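Local coordinates for serine-tRNA ligase (Naegleria fowleri, PDB 6BLJ), which charges tRNA(Ser) with serine at the expense of ATP, passing through a seryl-adenylate and releasing AMP, as a class II aminoacyl-tRNA synthetase of the cytoplasm, at the interface of chains A and B and the interface of chains A and C. Sequence-based numbering; all coordinates share one arbitrary frame. Chains: chain A/B/C, Serine-tRNA ligase.

Contact 1: the interface of chains A and B. Residues chain A 244-247, 287-288, 291; chain B 216, 218.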
loop_
_atom_site.group_PDB
_atom_site.type_symbol
_atom_site.label_atom_id
_atom_site.label_comp_id
_atom_site.label_asym_id
_atom_site.label_seq_id
_atom_site.Cartn_x
_atom_site.Cartn_y
_atom_site.Cartn_z
ATOM N N ILE A 244 4.721 24.113 19.675
ATOM C CA ILE A 244 5.700 23.079 19.355
ATOM C C ILE A 244 5.615 22.741 17.871
ATOM O O ILE A 244 4.555 22.390 17.356
ATOM C CB ILE A 244 5.539 21.825 20.251
ATOM C CG1 ILE A 244 6.591 20.765 19.921
ATOM C CG2 ILE A 244 4.120 21.236 20.189
ATOM C CD1 ILE A 244 6.625 19.608 20.958
ATOM N N TYR A 245 6.755 22.834 17.190
ATOM C CA TYR A 245 6.902 22.483 15.782
ATOM C C TYR A 245 7.564 21.105 15.716
ATOM O O TYR A 245 8.529 20.855 16.438
ATOM C CB TYR A 245 7.757 23.548 15.081
ATOM C CG TYR A 245 8.207 23.239 13.673
ATOM C CD1 TYR A 245 7.463 23.663 12.563
ATOM C CD2 TYR A 245 9.395 22.553 13.444
ATOM C CE1 TYR A 245 7.888 23.383 11.256
ATOM C CE2 TYR A 245 9.824 22.251 12.148
ATOM C CZ TYR A 245 9.077 22.675 11.058
ATOM O OH TYR A 245 9.538 22.395 9.782
ATOM N N THR A 246 7.029 20.213 14.891
ATOM C CA THR A 246 7.370 18.796 14.939
ATOM C C THR A 246 8.115 18.316 13.691
ATOM O O THR A 246 8.077 18.966 12.643
ATOM C CB THR A 246 6.090 17.958 15.089
ATOM O OG1 THR A 246 5.347 17.972 13.852
ATOM C CG2 THR A 246 5.197 18.525 16.183
ATOM N N PRO A 247 8.801 17.167 13.771
ATOM C CA PRO A 247 9.147 16.444 12.545
ATOM C C PRO A 247 7.885 16.178 11.753
ATOM O O PRO A 247 6.823 15.922 12.319
ATOM C CB PRO A 247 9.770 15.131 13.054
ATOM C CG PRO A 247 10.272 15.462 14.468
ATOM C CD PRO A 247 9.230 16.437 14.989
ATOM N N PRO A 287 3.479 12.902 16.155
ATOM C CA PRO A 287 4.803 13.088 16.774
ATOM C C PRO A 287 4.740 13.658 18.184
ATOM O O PRO A 287 5.614 13.350 19.008
ATOM C CB PRO A 287 5.519 14.055 15.812
ATOM C CG PRO A 287 4.400 14.801 15.108
ATOM C CD PRO A 287 3.318 13.744 14.947
ATOM N N ILE A 288 3.740 14.480 18.500
ATOM C CA ILE A 288 3.668 15.023 19.853
ATOM C C ILE A 288 3.347 13.916 20.856
ATOM O O ILE A 288 3.835 13.929 21.993
ATOM C CB ILE A 288 2.654 16.182 19.920
ATOM C CG1 ILE A 288 3.138 17.368 19.063
ATOM C CG2 ILE A 288 2.453 16.643 21.367
ATOM C CD1 ILE A 288 2.087 18.449 18.896
ATOM N N PHE A 291 6.528 11.979 21.326
ATOM C CA PHE A 291 7.410 12.803 22.151
ATOM C C PHE A 291 7.372 12.382 23.616
ATOM O O PHE A 291 8.359 12.560 24.340
ATOM C CB PHE A 291 6.980 14.276 21.990
ATOM C CG PHE A 291 7.836 15.291 22.728
ATOM C CD1 PHE A 291 8.841 15.983 22.068
ATOM C CD2 PHE A 291 7.575 15.616 24.055
ATOM C CE1 PHE A 291 9.617 16.946 22.738
ATOM C CE2 PHE A 291 8.337 16.568 24.721
ATOM C CZ PHE A 291 9.356 17.235 24.066
ATOM N N PHE B 216 12.339 18.796 17.451
ATOM C CA PHE B 216 11.161 19.600 17.781
ATOM C C PHE B 216 11.647 20.991 18.170
ATOM O O PHE B 216 12.671 21.123 18.854
ATOM C CB PHE B 216 10.357 19.040 18.960
ATOM C CG PHE B 216 9.702 17.706 18.709
ATOM C CD1 PHE B 216 8.324 17.624 18.495
ATOM C CD2 PHE B 216 10.446 16.532 18.752
ATOM C CE1 PHE B 216 7.700 16.382 18.299
ATOM C CE2 PHE B 216 9.840 15.294 18.547
ATOM C CZ PHE B 216 8.454 15.224 18.328
ATOM N N LEU B 218 10.252 24.504 20.212
ATOM C CA LEU B 218 9.261 24.787 21.249
ATOM C C LEU B 218 9.283 26.264 21.641
ATOM O O LEU B 218 10.327 26.921 21.611
ATOM C CB LEU B 218 9.495 23.954 22.516
ATOM C CG LEU B 218 9.366 22.430 22.448
ATOM C CD1 LEU B 218 10.652 21.809 21.956
ATOM C CD2 LEU B 218 9.036 21.908 23.827
#
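The phenyl ring of B:Phe216 is sandwiched between A:Pro247 and A:Phe291, one on each face. On one face A:Pro247 CD sits over the middle of the ring, 3.5 Å from the centroid of B:Phe216, a CH-pi contact in which the proline comes in at about a right angle. The opposite face receives the rim of A:Phe291: its CD1 stands 3.7 Å from B:Phe216 CE2, and the two planes are turned 77° apart, edge to face. CG of A:Phe291 lies opposite its own backbone N (chi1 -177°), which turns the ring toward B:Phe216; the two side chains slide past each other in reverse directions. Round the rim of the B:Phe216 ring, A:Ile244 CD1 meets CD1 at 3.6 Å, while CB and CG2 of A:Thr246 lie near CE1. The far end of the ring, B:Phe216 CZ, points to A:Pro287, 3.5 Å from its carbonyl O and near its CB. Nearer the backbone, B:Leu218 CG packs alongside A:Ile244 CG1, both side chains pointing the same way, and these two residues pair as an antiparallel beta bridge. At the polar edge A:Thr246 OG1 donates to A:Pro247 O over 3.0 Å, approaching from above the carbonyl plane, which may steady the loop that presents the proline. The site plugs an aromatic side chain of one subunit into the other and so helps hold together the dimer typical of seryl-tRNA synthetases.

Contact 2: the interface of chains A and C. Residues chain A 399, 402; chain C 34, 162.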
loop_
_atom_site.group_PDB
_atom_site.type_symbol
_atom_site.label_atom_id
_atom_site.label_comp_id
_atom_site.label_asym_id
_atom_site.label_seq_id
_atom_site.Cartn_x
_atom_site.Cartn_y
_atom_site.Cartn_z
ATOM N N ASP A 399 -23.424 22.783 -2.031
ATOM C CA ASP A 399 -24.589 22.162 -2.640
ATOM C C ASP A 399 -25.609 21.859 -1.552
ATOM O O ASP A 399 -25.256 21.589 -0.399
ATOM C CB ASP A 399 -24.195 20.872 -3.378
ATOM C CG ASP A 399 -23.218 21.129 -4.514
ATOM O OD1 ASP A 399 -23.313 22.209 -5.136
ATOM O OD2 ASP A 399 -22.345 20.266 -4.771
ATOM N N ASN A 402 -25.439 20.049 2.068
ATOM C CA ASN A 402 -24.057 19.854 2.490
ATOM C C ASN A 402 -23.477 21.095 3.158
ATOM O O ASN A 402 -22.260 21.306 3.122
ATOM C CB ASN A 402 -23.175 19.454 1.310
ATOM C CG ASN A 402 -23.601 18.147 0.683
ATOM O OD1 ASN A 402 -23.643 17.110 1.348
ATOM N ND2 ASN A 402 -23.909 18.186 -0.611
ATOM N N PHE C 34 -21.487 15.616 -10.080
ATOM C CA PHE C 34 -20.838 16.484 -9.097
ATOM C C PHE C 34 -19.332 16.470 -9.301
ATOM O O PHE C 34 -18.542 16.332 -8.367
ATOM C CB PHE C 34 -21.236 16.073 -7.670
ATOM C CG PHE C 34 -22.692 16.259 -7.409
ATOM C CD1 PHE C 34 -23.162 17.436 -6.849
ATOM C CD2 PHE C 34 -23.605 15.292 -7.800
ATOM C CE1 PHE C 34 -24.517 17.629 -6.636
ATOM C CE2 PHE C 34 -24.964 15.473 -7.597
ATOM C CZ PHE C 34 -25.421 16.645 -7.016
ATOM N N ASP C 162 -26.081 13.681 -5.018
ATOM C CA ASP C 162 -24.754 13.363 -4.501
ATOM C C ASP C 162 -24.802 12.438 -3.295
ATOM O O ASP C 162 -23.745 12.064 -2.785
ATOM C CB ASP C 162 -24.002 14.665 -4.144
ATOM C CG ASP C 162 -24.769 15.547 -3.121
ATOM O OD1 ASP C 162 -25.883 15.170 -2.693
ATOM O OD2 ASP C 162 -24.266 16.644 -2.764
#
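A:Asn402 ND2, the side-chain amide nitrogen, donates a hydrogen bond of 2.7 Å to C:Asp162 OD2, a carboxylate oxygen. The acceptor lies close to the amide plane of A:Asn402, and the donor reaches OD2 on its syn side, somewhat out of the carboxylate plane. The bond is bent, with 140° at the hydrogen, and the two flat groups are turned 70° against each other as they come from opposite directions. A chi1 of 57° places the carboxylate of C:Asp162 between its own backbone N and carbonyl carbon, from where OD2 is directed at chain A. The CB of the same aspartate lies over the centre of the C:Phe34 ring, 3.5 Å above its plane. This contact within chain C lays the methylene of the aspartate over the phenyl ring and may help fix where its carboxylate points. Beside the hydrogen bond, A:Asp399 slides past C:Phe34 in the opposite direction and sets OD2 3.6 Å from the ring carbon CD1. Carboxylate and ring planes are steeply inclined to each other there. A:Asp399 OD2 and C:Asp162 OD2 are 4.6 Å apart, without contact; their like charges might raise the proton affinity of either group, although the amide donor would favour a charged C:Asp162. This patch belongs to a two-fold interface of the deposited assembly that may be no more than crystal packing. All four residues lie in loops: those of chain A between strands 387-394 and 404-412, C:Phe34 between helices 23-32 and 38-76, and C:Asp162 just ahead of 3-10 helix 164-166.

Contact 3: the interface of chains A and B. Residues chain A 269, 280, 313, 331; chain B 249, 271, 274.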
loop_
_atom_site.group_PDB
_atom_site.type_symbol
_atom_site.label_atom_id
_atom_site.label_comp_id
_atom_site.label_asym_id
_atom_site.label_seq_id
_atom_site.Cartn_x
_atom_site.Cartn_y
_atom_site.Cartn_z
ATOM N N TYR A 269 1.480 8.336 3.787
ATOM C CA TYR A 269 2.516 8.152 2.772
ATOM C C TYR A 269 3.780 7.533 3.376
ATOM O O TYR A 269 4.146 7.805 4.522
ATOM C CB TYR A 269 2.904 9.492 2.144
ATOM C CG TYR A 269 1.858 10.158 1.250
ATOM C CD1 TYR A 269 1.776 9.860 -0.112
ATOM C CD2 TYR A 269 0.994 11.115 1.767
ATOM C CE1 TYR A 269 0.847 10.492 -0.936
ATOM C CE2 TYR A 269 0.052 11.762 0.957
ATOM C CZ TYR A 269 -0.022 11.449 -0.386
ATOM O OH TYR A 269 -0.934 12.100 -1.189
ATOM N N LEU A 280 5.166 10.056 6.372
ATOM C CA LEU A 280 4.778 11.449 6.571
ATOM C C LEU A 280 3.633 11.496 7.578
ATOM O O LEU A 280 2.724 10.661 7.548
ATOM C CB LEU A 280 4.330 12.086 5.254
ATOM C CG LEU A 280 5.393 12.268 4.162
ATOM C CD1 LEU A 280 4.776 12.791 2.879
ATOM C CD2 LEU A 280 6.501 13.217 4.641
ATOM N N PHE A 313 -0.026 15.391 5.970
ATOM C CA PHE A 313 -0.088 14.701 4.684
ATOM C C PHE A 313 -1.024 13.508 4.786
ATOM O O PHE A 313 -0.881 12.677 5.692
ATOM C CB PHE A 313 1.297 14.236 4.236
ATOM C CG PHE A 313 2.333 15.345 4.176
ATOM C CD1 PHE A 313 2.585 16.021 2.986
ATOM C CD2 PHE A 313 3.058 15.700 5.309
ATOM C CE1 PHE A 313 3.559 17.031 2.928
ATOM C CE2 PHE A 313 4.022 16.714 5.260
ATOM C CZ PHE A 313 4.271 17.370 4.072
ATOM N N HIS A 331 -4.196 16.556 -0.042
ATOM C CA HIS A 331 -3.173 15.679 0.516
ATOM C C HIS A 331 -2.188 16.410 1.415
ATOM O O HIS A 331 -1.423 15.745 2.120
ATOM C CB HIS A 331 -2.369 14.983 -0.589
ATOM C CG HIS A 331 -3.199 14.152 -1.515
ATOM N ND1 HIS A 331 -3.913 13.052 -1.092
ATOM C CD2 HIS A 331 -3.400 14.242 -2.852
ATOM C CE1 HIS A 331 -4.529 12.507 -2.129
ATOM N NE2 HIS A 331 -4.243 13.215 -3.206
ATOM N N PHE B 249 5.261 17.911 -2.869
ATOM C CA PHE B 249 5.463 16.722 -3.706
ATOM C C PHE B 249 5.628 17.139 -5.148
ATOM O O PHE B 249 4.881 17.994 -5.624
ATOM C CB PHE B 249 4.235 15.803 -3.811
ATOM C CG PHE B 249 3.702 15.279 -2.558
ATOM C CD1 PHE B 249 4.497 15.076 -1.463
ATOM C CD2 PHE B 249 2.359 14.914 -2.508
ATOM C CE1 PHE B 249 3.961 14.548 -0.309
ATOM C CE2 PHE B 249 1.824 14.393 -1.372
ATOM C CZ PHE B 249 2.625 14.211 -0.262
ATOM N N VAL B 271 8.519 9.532 -2.146
ATOM C CA VAL B 271 7.243 9.432 -1.437
ATOM C C VAL B 271 6.320 8.518 -2.225
ATOM O O VAL B 271 6.063 8.779 -3.407
ATOM C CB VAL B 271 6.590 10.809 -1.264
ATOM C CG1 VAL B 271 5.181 10.658 -0.700
ATOM C CG2 VAL B 271 7.427 11.645 -0.371
ATOM N N GLU B 274 0.202 6.913 -2.999
ATOM C CA GLU B 274 -0.967 7.429 -3.706
ATOM C C GLU B 274 -0.566 7.871 -5.107
ATOM O O GLU B 274 0.329 8.713 -5.256
ATOM C CB GLU B 274 -1.612 8.588 -2.935
ATOM C CG GLU B 274 -3.092 8.822 -3.302
ATOM C CD GLU B 274 -3.287 9.670 -4.562
ATOM O OE1 GLU B 274 -2.380 10.445 -4.954
ATOM O OE2 GLU B 274 -4.380 9.572 -5.146
HETATM O O HOH W 1 -0.524 12.047 -3.839
HETATM O O HOH W 2 -5.379 12.272 -5.470
#
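B:Phe249 pushes its ring against A:Tyr269 in the dimer interface of this class II synthetase, where strand 249-251 of one catalytic core faces the other subunit. The tight part is apolar. B:Phe249 CZ stands over one face of the A:Tyr269 ring, toward its rim, while CE2 comes 3.6 Å from the tyrosine CZ; the planes are inclined at 64°, an edge-to-face pair. Farther round the phenyl end, A:Leu280 CD1 touches CE1 of B:Phe249 at 3.7 Å from the opposite direction, and A:Phe313 CD1 reaches CZ at 3.7 Å as the two aromatic side chains slide past each other. B:Val271 CG1 presses on A:Tyr269 CD1 at 3.5 Å; a chi1 of 172° turns this methyl away from the valine N and toward the tyrosine. The looser side is bridged by water. B:Glu274 runs alongside A:Tyr269, its CB near CE1, then bends at chi2 (-83°), bringing its carboxylate beside the A:His331 ring. Water 1 links the tyrosine OH to OE1 of B:Glu274, at 2.7 Å from that oxygen. Water 2, at the in-plane edge of the imidazole, is 2.7 Å from A:His331 NE2 and also bonds B:Glu274 OE2. The tyrosine OH lies above one face of the histidine, toward the ring's rim.

Contact 4: the interface of chains A and B. Residues chain A 269-272; chain B 270-272.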
loop_
_atom_site.group_PDB
_atom_site.type_symbol
_atom_site.label_atom_id
_atom_site.label_comp_id
_atom_site.label_asym_id
_atom_site.label_seq_id
_atom_site.Cartn_x
_atom_site.Cartn_y
_atom_site.Cartn_z
ATOM N N TYR A 269 1.480 8.336 3.787
ATOM C CA TYR A 269 2.516 8.152 2.772
ATOM C C TYR A 269 3.780 7.533 3.376
ATOM O O TYR A 269 4.146 7.805 4.522
ATOM C CB TYR A 269 2.904 9.492 2.144
ATOM C CG TYR A 269 1.858 10.158 1.250
ATOM C CD1 TYR A 269 1.776 9.860 -0.112
ATOM C CD2 TYR A 269 0.994 11.115 1.767
ATOM C CE1 TYR A 269 0.847 10.492 -0.936
ATOM C CE2 TYR A 269 0.052 11.762 0.957
ATOM C CZ TYR A 269 -0.022 11.449 -0.386
ATOM O OH TYR A 269 -0.934 12.100 -1.189
ATOM N N THR A 270 4.493 6.743 2.572
ATOM C CA THR A 270 5.814 6.246 2.957
ATOM C C THR A 270 6.896 7.138 2.353
ATOM O O THR A 270 6.754 7.614 1.220
ATOM C CB THR A 270 5.998 4.795 2.488
ATOM O OG1 THR A 270 5.049 3.959 3.159
ATOM C CG2 THR A 270 7.414 4.283 2.784
ATOM N N VAL A 271 7.982 7.364 3.098
ATOM C CA VAL A 271 9.100 8.198 2.654
ATOM C C VAL A 271 10.392 7.402 2.780
ATOM O O VAL A 271 10.687 6.888 3.866
ATOM C CB VAL A 271 9.193 9.486 3.490
ATOM C CG1 VAL A 271 10.542 10.163 3.281
ATOM C CG2 VAL A 271 8.066 10.398 3.121
ATOM N N THR A 272 11.164 7.306 1.690
ATOM C CA THR A 272 12.384 6.507 1.679
ATOM C C THR A 272 13.569 7.301 1.136
ATOM O O THR A 272 13.410 8.288 0.418
ATOM C CB THR A 272 12.219 5.243 0.827
ATOM O OG1 THR A 272 12.042 5.638 -0.536
ATOM C CG2 THR A 272 10.996 4.437 1.274
ATOM N N THR B 270 12.033 9.974 -1.706
ATOM C CA THR B 270 10.934 9.399 -2.470
ATOM C C THR B 270 9.700 9.233 -1.588
ATOM O O THR B 270 9.814 8.829 -0.426
ATOM C CB THR B 270 11.355 8.050 -3.050
ATOM O OG1 THR B 270 12.436 8.274 -3.962
ATOM C CG2 THR B 270 10.194 7.370 -3.791
ATOM N N VAL B 271 8.519 9.532 -2.146
ATOM C CA VAL B 271 7.243 9.432 -1.437
ATOM C C VAL B 271 6.320 8.518 -2.225
ATOM O O VAL B 271 6.063 8.779 -3.407
ATOM C CB VAL B 271 6.590 10.809 -1.264
ATOM C CG1 VAL B 271 5.181 10.658 -0.700
ATOM C CG2 VAL B 271 7.427 11.645 -0.371
ATOM N N THR B 272 5.793 7.478 -1.574
ATOM C CA THR B 272 4.945 6.491 -2.228
ATOM C C THR B 272 3.628 6.287 -1.477
ATOM O O THR B 272 3.520 6.565 -0.280
ATOM C CB THR B 272 5.666 5.139 -2.330
ATOM O OG1 THR B 272 5.867 4.629 -1.010
ATOM C CG2 THR B 272 7.026 5.287 -3.010
#
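Chi1 angles of 66° at A:Thr272 and 65° at B:Thr272 hold each OG1 between its backbone N and carbonyl carbon, from where the hydroxyl oxygen meets the CB of Thr270 in the other chain. A:Thr270 CB is 3.5 Å from B:Thr272 OG1, and B:Thr270 CB is 3.6 Å from A:Thr272 OG1. Both Thr270 residues turn CG2 opposite the backbone N, which carries this methyl to 4.1 Å from OG1 of Thr272 in the partner chain. Between these pairs strands 270-272 of the two chains run antiparallel across the dimer two-fold, forming a short intersubunit beta ribbon. Backbone hydrogen bonds join them: A:Thr270 exchanges N-H and C=O with B:Thr272, and A:Thr272 does the same with B:Thr270. The A:Thr272 N to B:Thr270 O bond measures 2.9 Å. These links fix the register, with A:Val271 opposite B:Val271 at the middle bridge and the backbone polar groups at both ends satisfied by the partner strand. A:Tyr269, just before its strand, also brings CD1 to 3.7 Å from B:Thr272 O, the carbonyl that accepts from A:Thr270 N. At the centre the two valines cross, and A:Val271 CG2 meets B:Val271 CG2, methyl to methyl, at 3.8 Å.

Contacts 1, 3 and 4 belong to the A-B interface, contact 2 to the A-C interface. Contacts 3 and 4 are neighbours, their C-alpha centres about 7 Å apart, and share A:Tyr269 and B:Val271, so the aromatic packing continues directly into the intersubunit strand pairing. Contact 1 lies about 19 Å from contact 3 and 20 Å from contact 4, extending the same two-fold interface, where its twin recurs with the chains exchanged. Contact 2 is about 37 Å from contact 1 and 27 Å from contact 3; it joins A to C and may reflect packing of dimers in the four-chain deposited assembly rather than a biological tetramer.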